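Local coordinates for capsid Protein (Unidentified, PDB 4DMI) that forms a pentamer that is probably a building unit of a phage capsid, at residues B[67-72]-B[85-90]; B[113-118]-B[138-143]; B[148-153]-B[157-162]; B[165-168]-B[172-175]. All blocks are in the same frame, centred on the assembly; numbering follows the deposited sequence.

Interaction 1: B[67-72]-B[85-90]; sequences IDFDVE and YKVVGN. With NA (sodium ion), chain H.
Phe69 and Val87 meet across one face of a mixed beta sheet. They sit on strands 67-72 and 83-95, which both pair antiparallel with strand 158-167 lying between them. The two strands are therefore next-nearest neighbours. The closest CA atoms, of Phe69 and Gly89, are 9.1 Å apart, and side chains alone bridge the gap. Phe69 CG stands between its own backbone N and carbonyl carbon (chi1 51°), which swings the ring over the middle strand. There Phe69 CZ comes close to Gly161 CA, so the ring lies against the glycine backbone. The far end of the ring then reaches Val87: Phe69 CZ is 3.8 Å from Val87 CG2, and Phe69 CE1 is 4.1 Å from the same methyl. The two side chains cross at about a right angle. The ring meets the methyl obliquely. Val87 was modelled in two conformers, so this touch describes one of them.

At the C-terminal end of strand 67-72, Glu72 extends away from the sheet to a sodium ion. Its OE2 lies 2.0 Å from the sodium, while OE1 stays well outside bonding range, so the carboxylate binds through one oxygen. Two waters also bind the ion. Ala155 O of the same chain and Glu96 OE2 of a neighbouring subunit are further ligands. The metal thus sits at a subunit interface. The apolar end is typical of an antiparallel strand pair in which an aromatic ring lies over a cross-strand glycine.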
loop_
_atom_site.group_PDB
_atom_site.type_symbol
_atom_site.label_atom_id
_atom_site.label_comp_id
_atom_site.label_asym_id
_atom_site.label_seq_id
_atom_site.Cartn_x
_atom_site.Cartn_y
_atom_site.Cartn_z
ATOM N N ILE B 67 -15.858 -16.313 4.723
ATOM C CA ILE B 67 -17.250 -16.156 4.337
ATOM C C ILE B 67 -17.241 -16.012 2.828
ATOM O O ILE B 67 -17.032 -14.913 2.301
ATOM C CB ILE B 67 -17.854 -14.888 4.962
ATOM C CG1 ILE B 67 -17.693 -14.903 6.489
ATOM C CG2 ILE B 67 -19.333 -14.799 4.623
ATOM C CD1 ILE B 67 -17.945 -13.546 7.128
ATOM N N ASP B 68 -17.434 -17.126 2.128
ATOM C CA ASP B 68 -17.424 -17.124 0.672
ATOM C C ASP B 68 -18.813 -16.819 0.124
ATOM O O ASP B 68 -19.822 -17.294 0.656
ATOM C CB ASP B 68 -16.919 -18.467 0.136
ATOM C CG ASP B 68 -17.739 -19.653 0.629
ATOM O OD1 ASP B 68 -17.958 -19.793 1.848
ATOM O OD2 ASP B 68 -18.173 -20.469 -0.216
ATOM N N PHE B 69 -18.880 -16.015 -0.928
ATOM C CA PHE B 69 -20.171 -15.696 -1.537
ATOM C C PHE B 69 -20.085 -15.638 -3.066
ATOM O O PHE B 69 -19.050 -15.289 -3.639
ATOM C CB PHE B 69 -20.801 -14.413 -0.947
ATOM C CG PHE B 69 -19.877 -13.222 -0.940
ATOM C CD1 PHE B 69 -19.007 -13.008 0.126
ATOM C CD2 PHE B 69 -19.859 -12.338 -2.008
ATOM C CE1 PHE B 69 -18.138 -11.922 0.133
ATOM C CE2 PHE B 69 -19.002 -11.234 -2.011
ATOM C CZ PHE B 69 -18.133 -11.032 -0.947
ATOM N N ASP B 70 -21.196 -16.018 -3.699
ATOM C CA ASP B 70 -21.348 -16.044 -5.144
ATOM C C ASP B 70 -22.842 -15.824 -5.363
ATOM O O ASP B 70 -23.641 -16.764 -5.325
ATOM C CB ASP B 70 -20.878 -17.396 -5.696
ATOM C CG ASP B 70 -20.858 -17.447 -7.220
ATOM O OD1 ASP B 70 -21.345 -16.500 -7.866
ATOM O OD2 ASP B 70 -20.374 -18.463 -7.765
ATOM N N VAL B 71 -23.210 -14.561 -5.547
ATOM C CA VAL B 71 -24.593 -14.131 -5.422
ATOM C C VAL B 71 -25.214 -13.744 -6.755
ATOM O O VAL B 71 -24.677 -12.901 -7.474
ATOM C CB VAL B 71 -24.676 -12.934 -4.448
ATOM C CG1 VAL B 71 -26.125 -12.476 -4.242
ATOM C CG2 VAL B 71 -24.000 -13.289 -3.124
ATOM N N GLU B 72 -26.350 -14.361 -7.074
ATOM C CA GLU B 72 -27.035 -14.154 -8.350
ATOM C C GLU B 72 -28.536 -14.122 -8.089
ATOM O O GLU B 72 -29.093 -15.073 -7.529
ATOM C CB GLU B 72 -26.703 -15.301 -9.315
ATOM C CG GLU B 72 -27.275 -15.149 -10.723
ATOM C CD GLU B 72 -27.367 -16.479 -11.468
ATOM O OE1 GLU B 72 -27.937 -17.437 -10.902
ATOM O OE2 GLU B 72 -26.867 -16.569 -12.614
ATOM N N TYR B 85 -14.858 -6.251 9.479
ATOM C CA TYR B 85 -14.825 -7.273 8.443
ATOM C C TYR B 85 -14.050 -6.809 7.232
ATOM O O TYR B 85 -14.259 -5.699 6.743
ATOM C CB TYR B 85 -16.252 -7.633 8.013
ATOM C CG TYR B 85 -17.098 -8.222 9.121
ATOM C CD1 TYR B 85 -17.794 -7.394 9.998
ATOM C CD2 TYR B 85 -17.198 -9.594 9.296
ATOM C CE1 TYR B 85 -18.576 -7.919 11.019
ATOM C CE2 TYR B 85 -17.978 -10.133 10.324
ATOM C CZ TYR B 85 -18.658 -9.286 11.175
ATOM O OH TYR B 85 -19.439 -9.787 12.191
ATOM N N LYS B 86 -13.162 -7.663 6.731
ATOM C CA LYS B 86 -12.514 -7.427 5.447
ATOM C C LYS B 86 -13.366 -8.134 4.409
ATOM O O LYS B 86 -13.768 -9.269 4.594
ATOM C CB LYS B 86 -11.099 -8.000 5.446
ATOM C CG LYS B 86 -10.474 -8.080 4.058
ATOM C CD LYS B 86 -9.031 -8.579 4.140
ATOM C CE LYS B 86 -8.361 -8.499 2.780
ATOM N NZ LYS B 86 -6.895 -8.723 2.856
ATOM N N VAL B 87 -13.694 -7.439 3.312
ATOM C CA VAL B 87 -14.492 -8.035 2.246
ATOM C C VAL B 87 -13.905 -7.657 0.892
ATOM O O VAL B 87 -13.706 -6.478 0.588
ATOM C CB VAL B 87 -15.993 -7.630 2.356
ATOM C CG1 VAL B 87 -16.161 -6.122 2.414
ATOM C CG2 VAL B 87 -16.787 -8.218 1.208
ATOM N N VAL B 88 -13.585 -8.675 0.102
ATOM C CA VAL B 88 -12.888 -8.488 -1.161
ATOM C C VAL B 88 -13.524 -9.345 -2.235
ATOM O O VAL B 88 -13.995 -10.448 -1.977
ATOM C CB VAL B 88 -11.394 -8.843 -1.042
ATOM C CG1 VAL B 88 -10.713 -7.938 -0.071
ATOM C CG2 VAL B 88 -11.211 -10.267 -0.595
ATOM N N GLY B 89 -13.533 -8.839 -3.457
ATOM C CA GLY B 89 -14.183 -9.561 -4.532
ATOM C C GLY B 89 -14.445 -8.726 -5.756
ATOM O O GLY B 89 -13.751 -7.735 -5.983
ATOM N N ASN B 90 -15.430 -9.146 -6.548
ATOM C CA ASN B 90 -15.745 -8.492 -7.823
ATOM C C ASN B 90 -17.234 -8.438 -8.091
ATOM O O ASN B 90 -18.012 -9.271 -7.599
ATOM C CB ASN B 90 -15.071 -9.205 -9.008
ATOM C CG ASN B 90 -13.563 -9.054 -9.012
ATOM O OD1 ASN B 90 -13.030 -7.990 -9.329
ATOM N ND2 ASN B 90 -12.860 -10.132 -8.657
HETATM NA NA NA H . -26.778 -16.338 -14.615
HETATM O O HOH W 1 -27.675 -15.987 -16.634
HETATM O O HOH W 2 -28.775 -17.543 -14.553
#

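Interaction 2: B[113-118]-B[138-143]; sequences KILANN and LMVKLV
Leu115 touches two residues of strand 133-142, Leu138 and Val140. Its CB packs on one of them, with Leu115 CB 3.9 Å from Leu138 CD1. Its tip packs on the other, with Leu115 CD1 3.7 Å from Val140 CG2. Leu138 and Val140 are two positions apart, and both turn their side chains to Leu115. The branch of Leu115 lies beside its own backbone N (chi1 -56°), and this carries CD1 along to Val140, whose side chain it crosses obliquely. All three residues are buried, and the touch is purely apolar. The nearest CA atoms, of Leu115 and Leu138, are 8.2 Å apart, so the backbones do not pair here.

The second shell fixes both partners. Leu138 bonds through its backbone to Val87 and also packs on it. On the other side, the backbones of Leu115 and Ala116 both bond to Ile104, and the chain turns a corner at these two residues. Beyond strand 133-142 lies a neighbouring subunit, which makes backbone hydrogen bonds with Met139 and Lys141. Leu115 and Ala116 together face Ile104, a classic beta bulge at the bend of a strand that packs onto the core.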
loop_
_atom_site.group_PDB
_atom_site.type_symbol
_atom_site.label_atom_id
_atom_site.label_comp_id
_atom_site.label_asym_id
_atom_site.label_seq_id
_atom_site.Cartn_x
_atom_site.Cartn_y
_atom_site.Cartn_z
ATOM N N LYS B 113 -26.523 1.969 2.156
ATOM C CA LYS B 113 -25.490 2.601 1.342
ATOM C C LYS B 113 -24.748 1.568 0.526
ATOM O O LYS B 113 -24.346 0.518 1.043
ATOM C CB LYS B 113 -24.505 3.397 2.207
ATOM C CG LYS B 113 -25.149 4.590 2.886
ATOM C CD LYS B 113 -24.154 5.326 3.773
ATOM C CE LYS B 113 -24.864 6.457 4.501
ATOM N NZ LYS B 113 -23.977 7.170 5.470
ATOM N N ILE B 114 -24.554 1.876 -0.752
ATOM C CA ILE B 114 -23.771 1.026 -1.639
ATOM C C ILE B 114 -22.285 1.289 -1.433
ATOM O O ILE B 114 -21.833 2.439 -1.512
ATOM C CB ILE B 114 -24.152 1.286 -3.102
ATOM C CG1 ILE B 114 -25.602 0.827 -3.336
ATOM C CG2 ILE B 114 -23.182 0.593 -4.064
ATOM C CD1 ILE B 114 -26.177 1.291 -4.679
ATOM N N LEU B 115 -21.528 0.229 -1.158
ATOM C CA LEU B 115 -20.083 0.353 -0.949
ATOM C C LEU B 115 -19.286 -0.040 -2.194
ATOM O O LEU B 115 -18.125 0.340 -2.340
ATOM C CB LEU B 115 -19.630 -0.502 0.239
ATOM C CG LEU B 115 -20.334 -0.226 1.562
ATOM C CD1 LEU B 115 -19.694 -1.091 2.645
ATOM C CD2 LEU B 115 -20.263 1.267 1.916
ATOM N N ALA B 116 -19.916 -0.789 -3.096
ATOM C CA ALA B 116 -19.317 -1.176 -4.371
ATOM C C ALA B 116 -20.428 -1.269 -5.404
ATOM O O ALA B 116 -21.409 -1.978 -5.188
ATOM C CB ALA B 116 -18.580 -2.506 -4.244
ATOM N N ASN B 117 -20.285 -0.526 -6.503
ATOM C CA ASN B 117 -21.346 -0.348 -7.499
ATOM C C ASN B 117 -20.922 -0.867 -8.880
ATOM O O ASN B 117 -19.807 -0.578 -9.340
ATOM C CB ASN B 117 -21.697 1.149 -7.566
ATOM C CG ASN B 117 -23.016 1.426 -8.263
ATOM O OD1 ASN B 117 -23.466 0.667 -9.130
ATOM N ND2 ASN B 117 -23.639 2.541 -7.895
ATOM N N ASN B 118 -21.784 -1.643 -9.543
ATOM C CA ASN B 118 -21.411 -2.251 -10.825
ATOM C C ASN B 118 -21.805 -1.469 -12.079
ATOM O O ASN B 118 -21.303 -1.760 -13.168
ATOM C CB ASN B 118 -22.012 -3.649 -10.953
ATOM C CG ASN B 118 -23.509 -3.611 -11.197
ATOM O OD1 ASN B 118 -24.259 -2.943 -10.467
ATOM N ND2 ASN B 118 -23.947 -4.286 -12.249
ATOM N N LEU B 138 -12.565 -3.860 0.841
ATOM C CA LEU B 138 -13.131 -2.971 1.840
ATOM C C LEU B 138 -12.879 -3.461 3.257
ATOM O O LEU B 138 -12.804 -4.667 3.515
ATOM C CB LEU B 138 -14.644 -2.886 1.629
ATOM C CG LEU B 138 -15.136 -2.290 0.312
ATOM C CD1 LEU B 138 -16.519 -2.812 -0.037
ATOM C CD2 LEU B 138 -15.193 -0.789 0.469
ATOM N N MET B 139 -12.728 -2.509 4.167
ATOM C CA MET B 139 -12.838 -2.781 5.587
ATOM C C MET B 139 -14.106 -2.112 6.074
ATOM O O MET B 139 -14.282 -0.882 5.942
ATOM C CB MET B 139 -11.641 -2.233 6.361
ATOM C CG MET B 139 -11.688 -2.488 7.877
ATOM S SD MET B 139 -11.450 -4.227 8.326
ATOM C CE MET B 139 -10.244 -4.660 7.067
ATOM N N VAL B 140 -14.993 -2.917 6.655
ATOM C CA VAL B 140 -16.295 -2.450 7.117
ATOM C C VAL B 140 -16.470 -2.751 8.594
ATOM O O VAL B 140 -16.193 -3.865 9.049
ATOM C CB VAL B 140 -17.427 -3.152 6.349
ATOM C CG1 VAL B 140 -18.797 -2.704 6.860
ATOM C CG2 VAL B 140 -17.296 -2.883 4.859
ATOM N N LYS B 141 -16.917 -1.756 9.352
ATOM C CA LYS B 141 -17.286 -1.975 10.747
ATOM C C LYS B 141 -18.799 -1.964 10.866
ATOM O O LYS B 141 -19.455 -1.018 10.433
ATOM C CB LYS B 141 -16.696 -0.899 11.665
ATOM C CG LYS B 141 -16.983 -1.122 13.158
ATOM C CD LYS B 141 -16.699 0.151 13.971
ATOM C CE LYS B 141 -16.990 -0.064 15.446
ATOM N NZ LYS B 141 -16.693 1.170 16.229
ATOM N N LEU B 142 -19.342 -3.023 11.465
ATOM C CA LEU B 142 -20.764 -3.116 11.774
ATOM C C LEU B 142 -20.978 -2.884 13.260
ATOM O O LEU B 142 -20.222 -3.397 14.094
ATOM C CB LEU B 142 -21.292 -4.513 11.428
ATOM C CG LEU B 142 -21.156 -4.978 9.981
ATOM C CD1 LEU B 142 -21.780 -6.358 9.852
ATOM C CD2 LEU B 142 -21.819 -3.979 9.026
ATOM N N VAL B 143 -22.001 -2.106 13.596
ATOM C CA VAL B 143 -22.475 -2.049 14.975
ATOM C C VAL B 143 -23.810 -2.765 15.055
ATOM O O VAL B 143 -24.299 -3.275 14.044
ATOM C CB VAL B 143 -22.606 -0.598 15.491
ATOM C CG1 VAL B 143 -21.241 0.046 15.586
ATOM C CG2 VAL B 143 -23.530 0.222 14.599
#

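Interaction 3: B[148-153]-B[157-162]; sequences LQARSN and VRVQGI
Ala150 and Ser152 point their side chains at strand 158-167, and Val159 points back at them. The unit is a beta arch: two strands joined by a short loop face each other through side chains and do not pair by backbone bonds. Strand 147-152 pairs instead with 74-77 and 102-107, while strand 158-167 pairs with 67-72 and 83-95. The CA atoms of Ser152 and Arg158 are 5.9 Å apart, and those of Ala150 and Val159 6.2 Å.

Val159 divides its two methyls between neighbouring residues. CG1 stands opposite its own backbone N (chi1 179°) and meets the methyl of Ala150, with Val159 CG1 3.6 Å from Ala150 CB. Val159 CG2 comes alongside the main chain, 3.7 Å from Arg151 O. Behind it, Val159 packs on Leu91, Ala102 and Ile104, so the touch belongs to the core. Arg151 points the other way and forms a salt bridge with Glu105.

Nearer the loop the contact turns polar. The hydroxyl of Ser152 is also swung away from its backbone N (chi1 157°), which brings it to the carbonyl of Val157. Val157 CG2 packs against the same hydroxyl, 3.6 Å from Ser152 OG. Ser152 OG also accepts a bond from Asn73 N, and a weak one from Asn154 N, so the buried hydroxyl has both donor and acceptor roles filled. The bond across the arch runs from Ser152 OG to Val157 O at 2.7 Å, with the hydroxyl 40° above the carbonyl plane.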
loop_
_atom_site.group_PDB
_atom_site.type_symbol
_atom_site.label_atom_id
_atom_site.label_comp_id
_atom_site.label_asym_id
_atom_site.label_seq_id
_atom_site.Cartn_x
_atom_site.Cartn_y
_atom_site.Cartn_z
ATOM N N LEU B 148 -24.145 -6.306 6.521
ATOM C CA LEU B 148 -23.330 -6.180 5.318
ATOM C C LEU B 148 -23.814 -7.267 4.373
ATOM O O LEU B 148 -23.903 -8.439 4.764
ATOM C CB LEU B 148 -21.857 -6.394 5.652
ATOM C CG LEU B 148 -20.862 -6.486 4.496
ATOM C CD1 LEU B 148 -20.750 -5.156 3.758
ATOM C CD2 LEU B 148 -19.520 -6.939 5.041
ATOM N N GLN B 149 -24.142 -6.895 3.138
ATOM C CA GLN B 149 -24.743 -7.850 2.204
ATOM C C GLN B 149 -24.291 -7.680 0.757
ATOM O O GLN B 149 -23.802 -6.625 0.351
ATOM C CB GLN B 149 -26.280 -7.776 2.300
ATOM C CG GLN B 149 -26.851 -6.446 1.808
ATOM C CD GLN B 149 -28.330 -6.254 2.132
ATOM O OE1 GLN B 149 -28.882 -6.905 3.021
ATOM N NE2 GLN B 149 -28.979 -5.360 1.394
ATOM N N ALA B 150 -24.435 -8.755 -0.006
ATOM C CA ALA B 150 -24.210 -8.742 -1.447
ATOM C C ALA B 150 -25.580 -8.886 -2.082
ATOM O O ALA B 150 -26.385 -9.722 -1.661
ATOM C CB ALA B 150 -23.331 -9.897 -1.836
ATOM N N ARG B 151 -25.856 -8.088 -3.099
ATOM C CA ARG B 151 -27.154 -8.151 -3.749
ATOM C C ARG B 151 -27.027 -8.092 -5.265
ATOM O O ARG B 151 -26.367 -7.201 -5.811
ATOM C CB ARG B 151 -28.051 -7.014 -3.250
ATOM C CG ARG B 151 -29.431 -6.995 -3.886
ATOM C CD ARG B 151 -30.343 -5.996 -3.192
ATOM N NE ARG B 151 -29.865 -4.621 -3.326
ATOM C CZ ARG B 151 -30.225 -3.797 -4.305
ATOM N NH1 ARG B 151 -31.066 -4.203 -5.249
ATOM N NH2 ARG B 151 -29.748 -2.564 -4.336
ATOM N N SER B 152 -27.647 -9.059 -5.933
ATOM C CA SER B 152 -27.827 -9.057 -7.380
ATOM C C SER B 152 -29.316 -9.135 -7.665
ATOM O O SER B 152 -30.013 -9.985 -7.094
ATOM C CB SER B 152 -27.143 -10.267 -8.009
ATOM O OG SER B 152 -27.737 -10.564 -9.268
ATOM N N ASN B 153 -29.825 -8.260 -8.528
ATOM C CA ASN B 153 -31.270 -8.228 -8.781
ATOM C C ASN B 153 -31.677 -8.963 -10.047
ATOM O O ASN B 153 -32.829 -8.876 -10.478
ATOM C CB ASN B 153 -31.782 -6.784 -8.846
ATOM C CG ASN B 153 -31.418 -6.093 -10.152
ATOM O OD1 ASN B 153 -30.530 -6.538 -10.882
ATOM N ND2 ASN B 153 -32.113 -5.003 -10.455
ATOM N N VAL B 157 -26.186 -10.945 -13.562
ATOM C CA VAL B 157 -25.065 -10.302 -12.879
ATOM C C VAL B 157 -24.771 -10.945 -11.532
ATOM O O VAL B 157 -25.680 -11.436 -10.862
ATOM C CB VAL B 157 -25.287 -8.780 -12.692
ATOM C CG1 VAL B 157 -25.272 -8.080 -14.028
ATOM C CG2 VAL B 157 -26.591 -8.480 -11.935
ATOM N N ARG B 158 -23.500 -10.940 -11.133
ATOM C CA ARG B 158 -23.099 -11.587 -9.888
ATOM C C ARG B 158 -22.255 -10.709 -8.968
ATOM O O ARG B 158 -21.617 -9.738 -9.405
ATOM C CB ARG B 158 -22.355 -12.908 -10.170
ATOM C CG ARG B 158 -23.239 -13.977 -10.786
ATOM C CD ARG B 158 -22.568 -15.336 -10.815
ATOM N NE ARG B 158 -23.473 -16.324 -11.405
ATOM C CZ ARG B 158 -23.875 -17.440 -10.804
ATOM N NH1 ARG B 158 -23.429 -17.755 -9.595
ATOM N NH2 ARG B 158 -24.708 -18.257 -11.430
ATOM N N VAL B 159 -22.274 -11.050 -7.687
ATOM C CA VAL B 159 -21.365 -10.477 -6.703
ATOM C C VAL B 159 -20.599 -11.650 -6.124
ATOM O O VAL B 159 -21.204 -12.552 -5.532
ATOM C CB VAL B 159 -22.119 -9.747 -5.571
ATOM C CG1 VAL B 159 -21.127 -9.171 -4.550
ATOM C CG2 VAL B 159 -23.010 -8.646 -6.141
ATOM N N GLN B 160 -19.284 -11.663 -6.306
ATOM C CA GLN B 160 -18.450 -12.793 -5.877
ATOM C C GLN B 160 -17.313 -12.321 -4.997
ATOM O O GLN B 160 -16.730 -11.270 -5.233
ATOM C CB GLN B 160 -17.885 -13.539 -7.092
ATOM C CG GLN B 160 -18.965 -14.141 -7.970
ATOM C CD GLN B 160 -18.421 -14.818 -9.207
ATOM O OE1 GLN B 160 -17.354 -14.458 -9.713
ATOM N NE2 GLN B 160 -19.156 -15.799 -9.707
ATOM N N GLY B 161 -16.979 -13.095 -3.976
ATOM C CA GLY B 161 -15.846 -12.722 -3.162
ATOM C C GLY B 161 -15.732 -13.488 -1.873
ATOM O O GLY B 161 -16.366 -14.537 -1.700
ATOM N N ILE B 162 -14.903 -12.960 -0.977
ATOM C CA ILE B 162 -14.692 -13.557 0.330
ATOM C C ILE B 162 -14.662 -12.464 1.381
ATOM O O ILE B 162 -14.332 -11.309 1.095
ATOM C CB ILE B 162 -13.380 -14.383 0.374
ATOM C CG1 ILE B 162 -12.180 -13.541 -0.066
ATOM C CG2 ILE B 162 -13.475 -15.604 -0.529
ATOM C CD1 ILE B 162 -10.851 -14.295 -0.035
#

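Interaction 4: B[165-168]-B[172-175]; sequences QIAD and NLIN
Ile166 O is gripped by two donors, Ile174 N and Gln58 NE2. The bond from Ile174 N to Ile166 O is 3.0 Å long and nearly straight (174°). A second backbone bond runs from Asp168 N to Asn172 O at 2.9 Å. These two bonds flank Ala167 and Leu173 and close the turn after strand 158-167.

The carboxylate of Asp168 then takes hold of Asn172 twice. Asn172 N reaches Asp168 OD1 at 2.9 Å from above the carboxylate plane. Asn172 ND2 reaches Asp168 OD2 at 3.0 Å, on the syn lone pair of that oxygen. The carboxylate and amide planes stand 70° apart.

On the other side, Ile174 CD1 lies against the Gln165 side chain, 3.4 Å from Gln165 CD. The two side chains cross at about a right angle. Gln165 NE2 bonds to Ala167 O at 3.1 Å, which fixes how the amide is turned. Ile166 and Ala167 both face Phe84, a classic beta bulge. Two N-H donors on one partly exposed carboxylate would favour its charged form and fix the start of the C-terminal tail at Asn172, while the backbone bonds, chiefly Ile174 N to Ile166 O, hold the rest along the strand end.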
loop_
_atom_site.group_PDB
_atom_site.type_symbol
_atom_site.label_atom_id
_atom_site.label_comp_id
_atom_site.label_asym_id
_atom_site.label_seq_id
_atom_site.Cartn_x
_atom_site.Cartn_y
_atom_site.Cartn_z
ATOM N N GLN B 165 -14.109 -11.936 9.561
ATOM C CA GLN B 165 -14.103 -11.027 10.695
ATOM C C GLN B 165 -12.657 -10.839 11.141
ATOM O O GLN B 165 -11.969 -11.816 11.481
ATOM C CB GLN B 165 -14.960 -11.539 11.847
ATOM C CG GLN B 165 -15.324 -10.391 12.800
ATOM C CD GLN B 165 -16.126 -10.815 14.005
ATOM O OE1 GLN B 165 -16.664 -11.921 14.063
ATOM N NE2 GLN B 165 -16.198 -9.930 14.993
ATOM N N ILE B 166 -12.213 -9.585 11.152
ATOM C CA ILE B 166 -10.839 -9.231 11.496
ATOM C C ILE B 166 -10.699 -8.896 12.984
ATOM O O ILE B 166 -9.674 -9.192 13.608
ATOM C CB ILE B 166 -10.345 -8.037 10.621
ATOM C CG1 ILE B 166 -10.373 -8.398 9.131
ATOM C CG2 ILE B 166 -8.947 -7.572 11.039
ATOM C CD1 ILE B 166 -9.434 -9.556 8.738
ATOM N N ALA B 167 -11.730 -8.282 13.562
ATOM C CA ALA B 167 -11.671 -7.882 14.964
ATOM C C ALA B 167 -13.069 -7.789 15.544
ATOM O O ALA B 167 -14.039 -7.663 14.798
ATOM C CB ALA B 167 -10.952 -6.530 15.099
ATOM N N ASP B 168 -13.190 -7.849 16.867
ATOM C CA ASP B 168 -14.481 -7.558 17.470
ATOM C C ASP B 168 -14.748 -6.057 17.452
ATOM O O ASP B 168 -13.900 -5.271 17.018
ATOM C CB ASP B 168 -14.651 -8.201 18.868
ATOM C CG ASP B 168 -13.762 -7.583 19.946
ATOM O OD1 ASP B 168 -13.260 -6.459 19.783
ATOM O OD2 ASP B 168 -13.593 -8.228 21.006
ATOM N N ASN B 172 -10.535 -5.702 19.349
ATOM C CA ASN B 172 -9.712 -6.859 19.693
ATOM C C ASN B 172 -9.547 -7.764 18.484
ATOM O O ASN B 172 -10.533 -8.188 17.875
ATOM C CB ASN B 172 -10.335 -7.639 20.848
ATOM C CG ASN B 172 -10.451 -6.808 22.110
ATOM O OD1 ASN B 172 -9.486 -6.176 22.532
ATOM N ND2 ASN B 172 -11.636 -6.790 22.707
ATOM N N LEU B 173 -8.302 -8.066 18.134
ATOM C CA LEU B 173 -8.024 -8.842 16.931
ATOM C C LEU B 173 -8.421 -10.305 17.062
ATOM O O LEU B 173 -8.249 -10.926 18.118
ATOM C CB LEU B 173 -6.547 -8.731 16.550
ATOM C CG LEU B 173 -6.056 -7.308 16.261
ATOM C CD1 LEU B 173 -4.549 -7.315 16.080
ATOM C CD2 LEU B 173 -6.732 -6.724 15.024
ATOM N N ILE B 174 -8.961 -10.846 15.978
ATOM C CA ILE B 174 -9.309 -12.264 15.899
ATOM C C ILE B 174 -8.225 -13.083 15.200
ATOM O O ILE B 174 -7.812 -12.745 14.089
ATOM C CB ILE B 174 -10.637 -12.427 15.155
ATOM C CG1 ILE B 174 -11.752 -11.752 15.962
ATOM C CG2 ILE B 174 -10.947 -13.910 14.902
ATOM C CD1 ILE B 174 -13.029 -11.553 15.205
ATOM N N ASN B 175 -7.770 -14.156 15.847
ATOM C CA ASN B 175 -6.736 -15.026 15.282
ATOM C C ASN B 175 -7.234 -15.708 14.010
ATOM O O ASN B 175 -8.407 -16.079 13.923
ATOM C CB ASN B 175 -6.334 -16.110 16.282
ATOM C CG ASN B 175 -5.564 -15.569 17.473
ATOM O OD1 ASN B 175 -4.968 -14.497 17.412
ATOM N ND2 ASN B 175 -5.566 -16.327 18.568
#

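From the N terminus, interaction 1 comes first and links strands 67-72 and 83-95 across 158-167. Interaction 2 opens later and brings the bend of strand 112-121 onto strand 133-142. Interaction 3 closes the short loop between 147-152 and 158-167, and interaction 4 closes the tail onto the end of that same strand. The four follow in series; none nests in or crosses another. Strand 83-95 joins interactions 1 and 2 through backbone bonds of Tyr85 and Val87 with strand 133-142. Asn90 and Val71 pair with strand 158-167, which ties interaction 1 to interaction 3. Interaction 4 lies about 23 Å from interaction 3, centre to centre.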